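Local coordinates for putative alpha KG dependent 2,4-D dioxygenase (Burkholderia xenovorans, PDB 5J92), which probably acts as an iron(II)- and 2-oxoglutarate-dependent dioxygenase of the TfdA family, although its substrate is not established, at residues Pro143-Gly147 with Arg274-Pro278; Arg112-Thr117 with Arg182-Phe187. One frame throughout, in Å; residues are numbered along the deposited sequence.

Contact 1. Residues Pro143-Gly147 with Arg274-Pro278; sequences PAVGG and RPHIP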
loop_
_atom_site.group_PDB
_atom_site.type_symbol
_atom_site.label_atom_id
_atom_site.label_comp_id
_atom_site.label_asym_id
_atom_site.label_seq_id
_atom_site.Cartn_x
_atom_site.Cartn_y
_atom_site.Cartn_z
ATOM N N PRO A 143 -13.509 -12.530 17.581
ATOM C CA PRO A 143 -12.493 -12.076 18.541
ATOM C C PRO A 143 -12.815 -10.682 19.054
ATOM O O PRO A 143 -13.465 -9.881 18.384
ATOM C CB PRO A 143 -11.194 -12.074 17.724
ATOM C CG PRO A 143 -11.506 -12.851 16.463
ATOM C CD PRO A 143 -12.971 -12.633 16.218
ATOM N N ALA A 144 -12.320 -10.388 20.254
ATOM C CA ALA A 144 -12.684 -9.139 20.911
ATOM C C ALA A 144 -12.039 -7.939 20.228
ATOM O O ALA A 144 -12.655 -6.872 20.127
ATOM C CB ALA A 144 -12.295 -9.201 22.389
ATOM N N VAL A 145 -10.816 -8.093 19.729
ATOM C CA VAL A 145 -10.048 -6.971 19.200
ATOM C C VAL A 145 -9.611 -7.295 17.777
ATOM O O VAL A 145 -8.991 -8.336 17.533
ATOM C CB VAL A 145 -8.820 -6.660 20.078
ATOM C CG1 VAL A 145 -8.100 -5.413 19.567
ATOM C CG2 VAL A 145 -9.225 -6.509 21.551
ATOM N N GLY A 146 -9.921 -6.402 16.845
ATOM C CA GLY A 146 -9.513 -6.616 15.470
ATOM C C GLY A 146 -10.411 -7.619 14.766
ATOM O O GLY A 146 -11.549 -7.871 15.166
ATOM N N GLY A 147 -9.878 -8.201 13.691
ATOM C CA GLY A 147 -10.632 -9.195 12.960
ATOM C C GLY A 147 -11.732 -8.644 12.088
ATOM O O GLY A 147 -12.598 -9.406 11.650
ATOM N N ARG A 274 -8.598 -8.286 8.545
ATOM C CA ARG A 274 -7.674 -7.620 9.444
ATOM C C ARG A 274 -7.234 -8.576 10.536
ATOM O O ARG A 274 -8.031 -9.411 10.973
ATOM C CB ARG A 274 -8.320 -6.378 10.080
ATOM C CG ARG A 274 -8.780 -5.322 9.054
ATOM C CD ARG A 274 -7.586 -4.631 8.396
ATOM N NE ARG A 274 -6.803 -3.914 9.393
ATOM C CZ ARG A 274 -5.478 -3.879 9.423
ATOM N NH1 ARG A 274 -4.779 -4.544 8.515
ATOM N NH2 ARG A 274 -4.853 -3.206 10.380
ATOM N N PRO A 275 -5.988 -8.496 10.997
ATOM C CA PRO A 275 -5.572 -9.357 12.110
ATOM C C PRO A 275 -6.441 -9.094 13.334
ATOM O O PRO A 275 -6.977 -7.999 13.514
ATOM C CB PRO A 275 -4.117 -8.946 12.365
ATOM C CG PRO A 275 -3.665 -8.237 11.116
ATOM C CD PRO A 275 -4.917 -7.571 10.578
ATOM N N HIS A 276 -6.625 -10.123 14.153
ATOM C CA HIS A 276 -7.223 -9.946 15.471
ATOM C C HIS A 276 -6.142 -10.105 16.537
ATOM O O HIS A 276 -5.124 -10.761 16.309
ATOM C CB HIS A 276 -8.379 -10.922 15.711
ATOM C CG HIS A 276 -7.989 -12.364 15.637
ATOM N ND1 HIS A 276 -7.950 -13.065 14.451
ATOM C CD2 HIS A 276 -7.629 -13.240 16.604
ATOM C CE1 HIS A 276 -7.578 -14.309 14.690
ATOM N NE2 HIS A 276 -7.376 -14.442 15.989
ATOM N N ILE A 277 -6.351 -9.467 17.687
ATOM C CA ILE A 277 -5.324 -9.305 18.710
ATOM C C ILE A 277 -5.854 -9.856 20.029
ATOM O O ILE A 277 -6.865 -9.362 20.537
ATOM C CB ILE A 277 -4.916 -7.833 18.885
ATOM C CG1 ILE A 277 -4.738 -7.147 17.524
ATOM C CG2 ILE A 277 -3.683 -7.715 19.774
ATOM C CD1 ILE A 277 -3.677 -7.760 16.651
ATOM N N PRO A 278 -5.204 -10.863 20.637
ATOM C CA PRO A 278 -4.040 -11.559 20.074
ATOM C C PRO A 278 -4.452 -12.589 19.034
ATOM O O PRO A 278 -5.593 -13.038 19.060
ATOM C CB PRO A 278 -3.421 -12.239 21.292
ATOM C CG PRO A 278 -4.592 -12.518 22.178
ATOM C CD PRO A 278 -5.513 -11.328 22.001
HETATM O O HOH W 1 -9.366 -11.073 20.135
#
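His276, Val145 and Gly147 have the most surface covered here, 59, 54 and 54 Å². His276 aims its CA-to-CB bond at 143-147, and Pro143 packs over one face of its imidazole: Pro143 CG sits 4.0 Å from the ring centroid and 25° off the normal, a CH-pi contact. The ring's NE2 is hydrogen-bonded to the carbonyl of Asp281. Val145 takes part with both backbone and side chain: Ile277 N donates to Val145 O (2.9 Å, N-H...O angle 160°), and Val145 CG1 lies 4.1 Å from Ile277 CB. Gly147 N donates to Pro275 O (2.9 Å, 153°), and Gly147 CA approaches Arg274 O at 3.3 Å in a CA-H...O contact. These two hydrogen bonds flank Gly146 and His276, whose CA atoms are 4.0 Å apart, and define a single beta bridge. Glycine suits Gly146 because its phi is 78° and an ideal CB would fall 2.4 Å from Pro275 O. The bridge joins the loop between strands 132-139 and 149-153 to the loop leaving strand 269-273, so it continues the pairing of neighbouring antiparallel strands 149-153 and 269-273 past their ends.

Contact 2. Residues Arg112-Thr117 with Arg182-Phe187; sequences RMNNLT and RAAAGF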
loop_
_atom_site.group_PDB
_atom_site.type_symbol
_atom_site.label_atom_id
_atom_site.label_comp_id
_atom_site.label_asym_id
_atom_site.label_seq_id
_atom_site.Cartn_x
_atom_site.Cartn_y
_atom_site.Cartn_z
ATOM N N ARG A 112 -2.816 -21.340 6.755
ATOM C CA ARG A 112 -1.831 -20.286 6.959
ATOM C C ARG A 112 -1.727 -19.389 5.734
ATOM O O ARG A 112 -1.717 -18.160 5.848
ATOM C CB ARG A 112 -0.476 -20.911 7.279
ATOM C CG ARG A 112 0.693 -19.942 7.313
ATOM C CD ARG A 112 1.953 -20.680 7.778
ATOM N NE ARG A 112 3.178 -19.916 7.551
ATOM C CZ ARG A 112 4.080 -20.214 6.622
ATOM N NH1 ARG A 112 3.888 -21.259 5.831
ATOM N NH2 ARG A 112 5.175 -19.477 6.486
ATOM N N MET A 113 -1.663 -19.989 4.545
ATOM C CA MET A 113 -1.513 -19.179 3.344
ATOM C C MET A 113 -2.746 -18.324 3.099
ATOM O O MET A 113 -2.634 -17.122 2.823
ATOM C CB MET A 113 -1.235 -20.057 2.133
ATOM C CG MET A 113 -1.073 -19.231 0.880
ATOM S SD MET A 113 -0.710 -20.248 -0.547
ATOM C CE MET A 113 -2.269 -21.123 -0.698
ATOM N N ASN A 114 -3.931 -18.927 3.186
ATOM C CA ASN A 114 -5.149 -18.164 2.945
ATOM C C ASN A 114 -5.311 -17.055 3.967
ATOM O O ASN A 114 -5.753 -15.953 3.628
ATOM C CB ASN A 114 -6.362 -19.086 2.959
ATOM C CG ASN A 114 -6.334 -20.069 1.827
ATOM O OD1 ASN A 114 -5.639 -19.858 0.829
ATOM N ND2 ASN A 114 -7.070 -21.166 1.976
ATOM N N ASN A 115 -4.933 -17.317 5.217
ATOM C CA ASN A 115 -5.083 -16.297 6.247
ATOM C C ASN A 115 -4.247 -15.059 5.931
ATOM O O ASN A 115 -4.742 -13.928 6.029
ATOM C CB ASN A 115 -4.719 -16.887 7.613
ATOM C CG ASN A 115 -4.860 -15.882 8.742
ATOM O OD1 ASN A 115 -5.962 -15.433 9.056
ATOM N ND2 ASN A 115 -3.738 -15.527 9.363
ATOM N N LEU A 116 -2.994 -15.256 5.514
ATOM C CA LEU A 116 -2.092 -14.142 5.241
ATOM C C LEU A 116 -2.408 -13.453 3.915
ATOM O O LEU A 116 -2.339 -12.224 3.827
ATOM C CB LEU A 116 -0.644 -14.626 5.259
ATOM C CG LEU A 116 -0.131 -15.069 6.628
ATOM C CD1 LEU A 116 1.313 -15.538 6.555
ATOM C CD2 LEU A 116 -0.291 -13.935 7.643
ATOM N N THR A 117 -2.712 -14.211 2.860
ATOM C CA THR A 117 -3.011 -13.556 1.591
ATOM C C THR A 117 -4.324 -12.789 1.652
ATOM O O THR A 117 -4.485 -11.791 0.939
ATOM C CB THR A 117 -3.047 -14.570 0.451
ATOM O OG1 THR A 117 -4.113 -15.501 0.675
ATOM C CG2 THR A 117 -1.721 -15.317 0.395
ATOM N N ARG A 182 0.602 -14.957 -4.759
ATOM C CA ARG A 182 1.109 -15.763 -3.656
ATOM C C ARG A 182 2.600 -15.552 -3.469
ATOM O O ARG A 182 3.078 -15.428 -2.333
ATOM C CB ARG A 182 0.803 -17.241 -3.898
ATOM C CG ARG A 182 -0.647 -17.629 -3.685
ATOM C CD ARG A 182 -0.818 -19.095 -3.973
ATOM N NE ARG A 182 -2.212 -19.524 -3.937
ATOM C CZ ARG A 182 -2.599 -20.751 -4.271
ATOM N NH1 ARG A 182 -1.693 -21.640 -4.665
ATOM N NH2 ARG A 182 -3.882 -21.087 -4.217
ATOM N N ALA A 183 3.357 -15.509 -4.573
ATOM C CA ALA A 183 4.795 -15.278 -4.467
ATOM C C ALA A 183 5.094 -13.915 -3.850
ATOM O O ALA A 183 6.025 -13.785 -3.045
ATOM C CB ALA A 183 5.448 -15.409 -5.841
ATOM N N ALA A 184 4.299 -12.892 -4.193
ATOM C CA ALA A 184 4.472 -11.578 -3.577
ATOM C C ALA A 184 4.207 -11.621 -2.080
ATOM O O ALA A 184 4.764 -10.810 -1.328
ATOM C CB ALA A 184 3.548 -10.548 -4.236
ATOM N N ALA A 185 3.357 -12.543 -1.627
ATOM C CA ALA A 185 3.130 -12.734 -0.200
ATOM C C ALA A 185 4.125 -13.700 0.429
ATOM O O ALA A 185 4.011 -13.998 1.625
ATOM C CB ALA A 185 1.705 -13.223 0.051
ATOM N N GLY A 186 5.081 -14.207 -0.346
ATOM C CA GLY A 186 6.109 -15.088 0.177
ATOM C C GLY A 186 5.843 -16.572 0.039
ATOM O O GLY A 186 6.537 -17.365 0.689
ATOM N N PHE A 187 4.861 -16.973 -0.769
ATOM C CA PHE A 187 4.516 -18.374 -0.972
ATOM C C PHE A 187 4.938 -18.784 -2.373
ATOM O O PHE A 187 4.437 -18.236 -3.359
ATOM C CB PHE A 187 3.017 -18.618 -0.782
ATOM C CG PHE A 187 2.531 -18.378 0.622
ATOM C CD1 PHE A 187 2.608 -19.381 1.575
ATOM C CD2 PHE A 187 1.965 -17.166 0.977
ATOM C CE1 PHE A 187 2.158 -19.165 2.867
ATOM C CE2 PHE A 187 1.503 -16.951 2.265
ATOM C CZ PHE A 187 1.607 -17.943 3.206
#
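Aromatic contacts dominate this interface, whose 341 Å² of buried surface centres on Phe187 (107 Å²) and Met113 (86 Å²). Met113 extends across one face of the Phe187 ring: its CG stands 3.5 Å from the centroid and only 3° off the normal, a CH-pi contact, while its SD lies 4.3 Å from the centroid at 25°, a Met-aromatic contact. The ring also reaches the helix backbone, with Phe187 CZ 3.4 Å from Met113 CA.

Apolar contacts widen the patch. Leu116 CD1 meets Phe187 CZ at 4.1 Å, and Thr117 CG2 lies 4.0 Å from Ala185 CB and 4.1 Å from Phe187 CE2.

Two arginines border the patch through van der Waals contact. Met113 CE covers a face of the Arg182 guanidinium, 3.6 Å from Arg182 CZ, and Phe187 CE1 lies over that of Arg112, 4.0 Å from Arg112 NH1. Their charges are answered by Glu194 for Arg182 and by Glu233 of the second subunit for Arg112.

Backbone hydrogen bonding sets the pose of Phe187. A Schellman motif ends helix 178-184: Phe187 N donates to Arg182 O (2.8 Å) and Gly186 N to Ala183 O (2.9 Å), with Gly186 at a phi of 95°. The chain thereby turns so that the CA-to-CB bond of Phe187 points toward helix 110-117.

With neither a hydrogen bond nor a salt bridge between the two segments, the chemistry implies cohesion by dispersion and shape fit, while the arginine charges pair outside the two segments, within the same chain for Arg182 and with the second subunit for Arg112.

Along the chain the segments alternate, 112-117, 143-147, 182-187, then 274-278, so the two contacts interlock in sequence. Their centres are 19 Å apart and their nearest atoms about 6 Å, without touching. Contact 1 joins loops next to the three-stranded antiparallel sheet; contact 2 joins helix 110-117 to the end of helix 178-184. Contact 2 comes closer to the iron held by His122, Asp124 and His271, with the Thr117 side chain about 8 Å from the metal; in contact 1 the Arg274 side chain is about 12 Å away, and neither contact supplies an iron ligand. Both contacts also border the second subunit, through Arg274 with its Glu240 and Arg112 with its Glu233.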